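Local coordinates for protein deoxyribose-phosphate aldolase (Toxoplasma gondii, PDB 4EIV) that is an enzyme of the deoxyribose-phosphate aldolase family that folds as a barrel of eight parallel strands surrounded by helices, at residues 57-71 and 83-95. Residues are numbered along the deposited sequence; the frame is centred on the assembly and turned at random.
Sequences IVGVSVRPAFVRFIR and GIKVCAAVNFPEG
A right-handed beta-alpha-beta crossover of the barrel brings strand 59-62 beside strand 85-90, with helix 67-74 packed over the outer face of the pair. V60 and V62 each bond through N and O to the residues flanking their partners: V60 N donates to K85 O, and C87 N to V60 O (2.8 Å). A89 N closes the ladder on V62 O.

On the helix side, V86 spreads its two methyls. CG1, anti to the backbone N (chi1 174°), touches V62 CG2 and V67 CG2, while CG2 meets I70 CG2 tip to tip at 3.7 Å. That same V86 CG2 lies over the centre of the R71 guanidinium face, 3.7 Å from CZ. Bent at chi2 (-73°), R71 reaches back to the strand start, where NH2 donates in plane to I84 O (2.7 Å, 174°); D115 forms a salt bridge with NH2 and also accepts from V86 N, tying both segments together.

Inside the barrel S61 OG forms a hydrogen bond with E118. Past the strand ends, F92 CB lies over one face of the R63 guanidinium, offset toward its rim, 3.9 Å from NE, which is hydrogen-bonded to L35 O. Such right-handed beta-alpha-beta crossovers, each sharing a strand with the next, are characteristic of the TIM barrel.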
loop_
_atom_site.group_PDB
_atom_site.type_symbol
_atom_site.label_atom_id
_atom_site.label_comp_id
_atom_site.label_asym_id
_atom_site.label_seq_id
_atom_site.Cartn_x
_atom_site.Cartn_y
_atom_site.Cartn_z
ATOM N N ILE A 57 -2.003 -2.467 14.940
ATOM C CA ILE A 57 -1.331 -1.302 14.385
ATOM C C ILE A 57 0.176 -1.574 14.375
ATOM O O ILE A 57 0.620 -2.674 14.749
ATOM C CB ILE A 57 -1.673 -0.010 15.143
ATOM C CG1 ILE A 57 -1.151 -0.009 16.585
ATOM C CG2 ILE A 57 -3.185 0.263 15.059
ATOM C CD1 ILE A 57 -1.245 1.326 17.304
ATOM N N VAL A 58 0.977 -0.590 13.963
ATOM C CA VAL A 58 2.418 -0.838 13.879
ATOM C C VAL A 58 3.070 -0.976 15.265
ATOM O O VAL A 58 3.852 -1.876 15.504
ATOM C CB VAL A 58 3.153 0.291 13.097
ATOM C CG1 VAL A 58 4.629 -0.022 12.982
ATOM C CG2 VAL A 58 2.527 0.478 11.696
ATOM N N GLY A 59 2.776 -0.049 16.158
ATOM C CA GLY A 59 3.423 -0.040 17.450
ATOM C C GLY A 59 2.920 0.988 18.426
ATOM O O GLY A 59 1.917 1.686 18.192
ATOM N N VAL A 60 3.601 1.004 19.573
ATOM C CA VAL A 60 3.320 1.913 20.667
ATOM C C VAL A 60 4.615 2.631 21.010
ATOM O O VAL A 60 5.691 2.020 20.987
ATOM C CB VAL A 60 2.745 1.162 21.911
ATOM C CG1 VAL A 60 3.720 0.093 22.429
ATOM C CG2 VAL A 60 2.332 2.142 23.005
ATOM N N SER A 61 4.497 3.926 21.293
ATOM C CA SER A 61 5.599 4.755 21.732
ATOM C C SER A 61 5.508 4.974 23.230
ATOM O O SER A 61 4.521 5.512 23.719
ATOM C CB SER A 61 5.606 6.124 21.041
ATOM O OG SER A 61 5.779 6.009 19.636
ATOM N N VAL A 62 6.543 4.567 23.947
ATOM C CA VAL A 62 6.609 4.782 25.393
ATOM C C VAL A 62 7.983 5.272 25.793
ATOM O O VAL A 62 8.938 5.153 25.037
ATOM C CB VAL A 62 6.328 3.463 26.192
ATOM C CG1 VAL A 62 4.873 3.019 26.023
ATOM C CG2 VAL A 62 7.296 2.381 25.768
ATOM N N ARG A 63 8.094 5.789 27.016
ATOM C CA ARG A 63 9.410 6.104 27.571
ATOM C C ARG A 63 10.114 4.768 27.881
ATOM O O ARG A 63 9.450 3.725 28.053
ATOM C CB ARG A 63 9.318 6.915 28.864
ATOM C CG ARG A 63 8.548 8.188 28.781
ATOM C CD ARG A 63 9.111 9.222 27.794
ATOM N NE ARG A 63 8.367 10.421 28.112
ATOM C CZ ARG A 63 8.692 11.289 29.081
ATOM N NH1 ARG A 63 9.872 11.225 29.683
ATOM N NH2 ARG A 63 7.855 12.259 29.397
ATOM N N PRO A 64 11.456 4.771 27.960
ATOM C CA PRO A 64 12.196 3.561 28.273
ATOM C C PRO A 64 11.658 2.817 29.509
ATOM O O PRO A 64 11.677 1.589 29.517
ATOM C CB PRO A 64 13.613 4.085 28.474
ATOM C CG PRO A 64 13.685 5.218 27.519
ATOM C CD PRO A 64 12.364 5.879 27.600
ATOM N N ALA A 65 11.128 3.540 30.501
ATOM C CA ALA A 65 10.598 2.928 31.746
ATOM C C ALA A 65 9.494 1.892 31.566
ATOM O O ALA A 65 9.252 1.108 32.474
ATOM C CB ALA A 65 10.111 4.003 32.700
ATOM N N PHE A 66 8.818 1.883 30.418
ATOM C CA PHE A 66 7.736 0.907 30.193
ATOM C C PHE A 66 8.016 -0.168 29.152
ATOM O O PHE A 66 7.151 -1.006 28.904
ATOM C CB PHE A 66 6.403 1.627 29.903
ATOM C CG PHE A 66 5.834 2.300 31.111
ATOM C CD1 PHE A 66 5.157 1.560 32.065
ATOM C CD2 PHE A 66 6.012 3.651 31.329
ATOM C CE1 PHE A 66 4.659 2.149 33.204
ATOM C CE2 PHE A 66 5.506 4.256 32.481
ATOM C CZ PHE A 66 4.833 3.495 33.418
ATOM N N VAL A 67 9.225 -0.204 28.596
ATOM C CA VAL A 67 9.582 -1.202 27.578
ATOM C C VAL A 67 9.528 -2.623 28.158
ATOM O O VAL A 67 8.854 -3.503 27.613
ATOM C CB VAL A 67 10.970 -0.915 26.929
ATOM C CG1 VAL A 67 11.375 -2.004 25.945
ATOM C CG2 VAL A 67 10.972 0.465 26.232
ATOM N N ARG A 68 10.234 -2.849 29.269
ATOM C CA ARG A 68 10.253 -4.170 29.897
ATOM C C ARG A 68 8.866 -4.597 30.350
ATOM O O ARG A 68 8.515 -5.778 30.228
ATOM C CB ARG A 68 11.231 -4.214 31.074
ATOM C CG ARG A 68 11.287 -5.570 31.778
ATOM C CD ARG A 68 12.435 -5.626 32.751
ATOM N NE ARG A 68 13.691 -5.493 32.031
ATOM C CZ ARG A 68 14.405 -6.508 31.541
ATOM N NH1 ARG A 68 14.003 -7.760 31.704
ATOM N NH2 ARG A 68 15.536 -6.261 30.881
ATOM N N PHE A 69 8.086 -3.659 30.881
ATOM C CA PHE A 69 6.718 -3.957 31.288
ATOM C C PHE A 69 5.931 -4.576 30.145
ATOM O O PHE A 69 5.323 -5.636 30.303
ATOM C CB PHE A 69 5.982 -2.716 31.793
ATOM C CG PHE A 69 4.505 -2.934 31.973
ATOM C CD1 PHE A 69 4.028 -3.771 32.979
ATOM C CD2 PHE A 69 3.590 -2.336 31.115
ATOM C CE1 PHE A 69 2.667 -3.978 33.133
ATOM C CE2 PHE A 69 2.237 -2.537 31.269
ATOM C CZ PHE A 69 1.771 -3.358 32.274
ATOM N N ILE A 70 5.968 -3.933 28.989
ATOM C CA ILE A 70 5.239 -4.443 27.831
ATOM C C ILE A 70 5.769 -5.805 27.347
ATOM O O ILE A 70 4.992 -6.753 27.126
ATOM C CB ILE A 70 5.293 -3.439 26.656
ATOM C CG1 ILE A 70 4.525 -2.168 27.015
ATOM C CG2 ILE A 70 4.713 -4.104 25.394
ATOM C CD1 ILE A 70 4.792 -1.002 26.054
ATOM N N ARG A 71 7.093 -5.904 27.216
ATOM C CA ARG A 71 7.748 -7.077 26.649
ATOM C C ARG A 71 7.880 -8.317 27.531
ATOM O O ARG A 71 7.965 -9.437 27.015
ATOM C CB ARG A 71 9.121 -6.693 26.098
ATOM C CG ARG A 71 9.031 -5.942 24.778
ATOM C CD ARG A 71 8.650 -6.923 23.673
ATOM N NE ARG A 71 8.516 -6.328 22.349
ATOM C CZ ARG A 71 7.374 -6.125 21.680
ATOM N NH1 ARG A 71 6.180 -6.464 22.172
ATOM N NH2 ARG A 71 7.438 -5.589 20.473
ATOM N N GLY A 83 2.765 -8.806 19.188
ATOM C CA GLY A 83 2.568 -8.487 17.772
ATOM C C GLY A 83 2.583 -7.032 17.353
ATOM O O GLY A 83 2.267 -6.727 16.203
ATOM N N ILE A 84 2.872 -6.130 18.283
ATOM C CA ILE A 84 3.085 -4.722 17.939
ATOM C C ILE A 84 4.516 -4.392 18.325
ATOM O O ILE A 84 5.103 -5.050 19.184
ATOM C CB ILE A 84 2.116 -3.743 18.632
ATOM C CG1 ILE A 84 2.242 -3.791 20.164
ATOM C CG2 ILE A 84 0.683 -4.007 18.173
ATOM C CD1 ILE A 84 1.404 -2.722 20.891
ATOM N N LYS A 85 5.084 -3.402 17.655
ATOM C CA LYS A 85 6.421 -2.939 17.972
ATOM C C LYS A 85 6.368 -1.999 19.164
ATOM O O LYS A 85 5.351 -1.339 19.405
ATOM C CB LYS A 85 7.013 -2.166 16.806
ATOM C CG LYS A 85 7.437 -2.976 15.624
ATOM C CD LYS A 85 7.922 -2.017 14.559
ATOM C CE LYS A 85 8.765 -2.655 13.490
ATOM N NZ LYS A 85 9.144 -1.606 12.498
ATOM N N VAL A 86 7.462 -1.965 19.916
ATOM C CA VAL A 86 7.640 -1.037 21.020
ATOM C C VAL A 86 8.723 -0.037 20.566
ATOM O O VAL A 86 9.858 -0.419 20.267
ATOM C CB VAL A 86 8.015 -1.730 22.341
ATOM C CG1 VAL A 86 8.333 -0.709 23.406
ATOM C CG2 VAL A 86 6.884 -2.659 22.798
ATOM N N CYS A 87 8.355 1.234 20.479
ATOM C CA CYS A 87 9.309 2.274 20.113
ATOM C C CYS A 87 9.582 3.112 21.357
ATOM O O CYS A 87 8.666 3.693 21.942
ATOM C CB CYS A 87 8.793 3.129 18.974
ATOM S SG CYS A 87 9.981 4.383 18.482
ATOM N N ALA A 88 10.843 3.130 21.768
ATOM C CA ALA A 88 11.266 3.821 22.984
ATOM C C ALA A 88 11.661 5.269 22.669
ATOM O O ALA A 88 12.544 5.498 21.824
ATOM C CB ALA A 88 12.446 3.106 23.614
ATOM N N ALA A 89 11.033 6.207 23.381
ATOM C CA ALA A 89 11.259 7.641 23.197
ATOM C C ALA A 89 12.425 8.092 24.077
ATOM O O ALA A 89 12.331 8.087 25.302
ATOM C CB ALA A 89 9.960 8.384 23.536
ATOM N N VAL A 90 13.526 8.468 23.437
ATOM C CA VAL A 90 14.760 8.871 24.151
ATOM C C VAL A 90 14.991 10.376 23.975
ATOM O O VAL A 90 14.565 10.978 22.988
ATOM C CB VAL A 90 15.997 8.043 23.716
ATOM C CG1 VAL A 90 15.711 6.544 23.921
ATOM C CG2 VAL A 90 16.403 8.329 22.270
ATOM N N ASN A 91 15.633 10.966 24.979
ATOM C CA ASN A 91 15.850 12.424 25.080
ATOM C C ASN A 91 14.540 13.194 25.298
ATOM O O ASN A 91 14.476 14.359 24.979
ATOM C CB ASN A 91 16.607 12.996 23.876
ATOM C CG ASN A 91 17.517 14.171 24.245
ATOM O OD1 ASN A 91 17.797 14.445 25.427
ATOM N ND2 ASN A 91 17.991 14.879 23.217
ATOM N N PHE A 92 13.521 12.512 25.806
ATOM C CA PHE A 92 12.238 13.106 26.090
ATOM C C PHE A 92 12.192 13.582 27.546
ATOM O O PHE A 92 12.859 13.030 28.414
ATOM C CB PHE A 92 11.088 12.090 25.861
ATOM C CG PHE A 92 10.558 12.042 24.443
ATOM C CD1 PHE A 92 9.213 12.286 24.186
ATOM C CD2 PHE A 92 11.409 11.711 23.389
ATOM C CE1 PHE A 92 8.722 12.231 22.887
ATOM C CE2 PHE A 92 10.916 11.637 22.083
ATOM C CZ PHE A 92 9.583 11.910 21.844
ATOM N N PRO A 93 11.347 14.581 27.823
ATOM C CA PRO A 93 10.440 15.279 26.900
ATOM C C PRO A 93 10.990 16.580 26.326
ATOM O O PRO A 93 10.312 17.189 25.502
ATOM C CB PRO A 93 9.233 15.602 27.790
ATOM C CG PRO A 93 9.837 15.853 29.128
ATOM C CD PRO A 93 11.060 14.959 29.221
ATOM N N GLU A 94 12.182 17.016 26.758
ATOM C CA GLU A 94 12.702 18.342 26.407
ATOM C C GLU A 94 13.929 18.407 25.524
ATOM O O GLU A 94 14.321 19.524 25.119
ATOM C CB GLU A 94 12.949 19.158 27.690
ATOM C CG GLU A 94 11.689 19.462 28.484
ATOM C CD GLU A 94 10.693 20.386 27.768
ATOM O OE1 GLU A 94 11.038 20.975 26.737
ATOM O OE2 GLU A 94 9.563 20.557 28.274
ATOM N N GLY A 95 14.562 17.274 25.216
ATOM C CA GLY A 95 15.724 17.274 24.312
ATOM C C GLY A 95 16.972 17.862 24.943
ATOM O O GLY A 95 17.792 18.425 24.243
HETATM O O HOH W 1 1.808 -5.045 14.047
#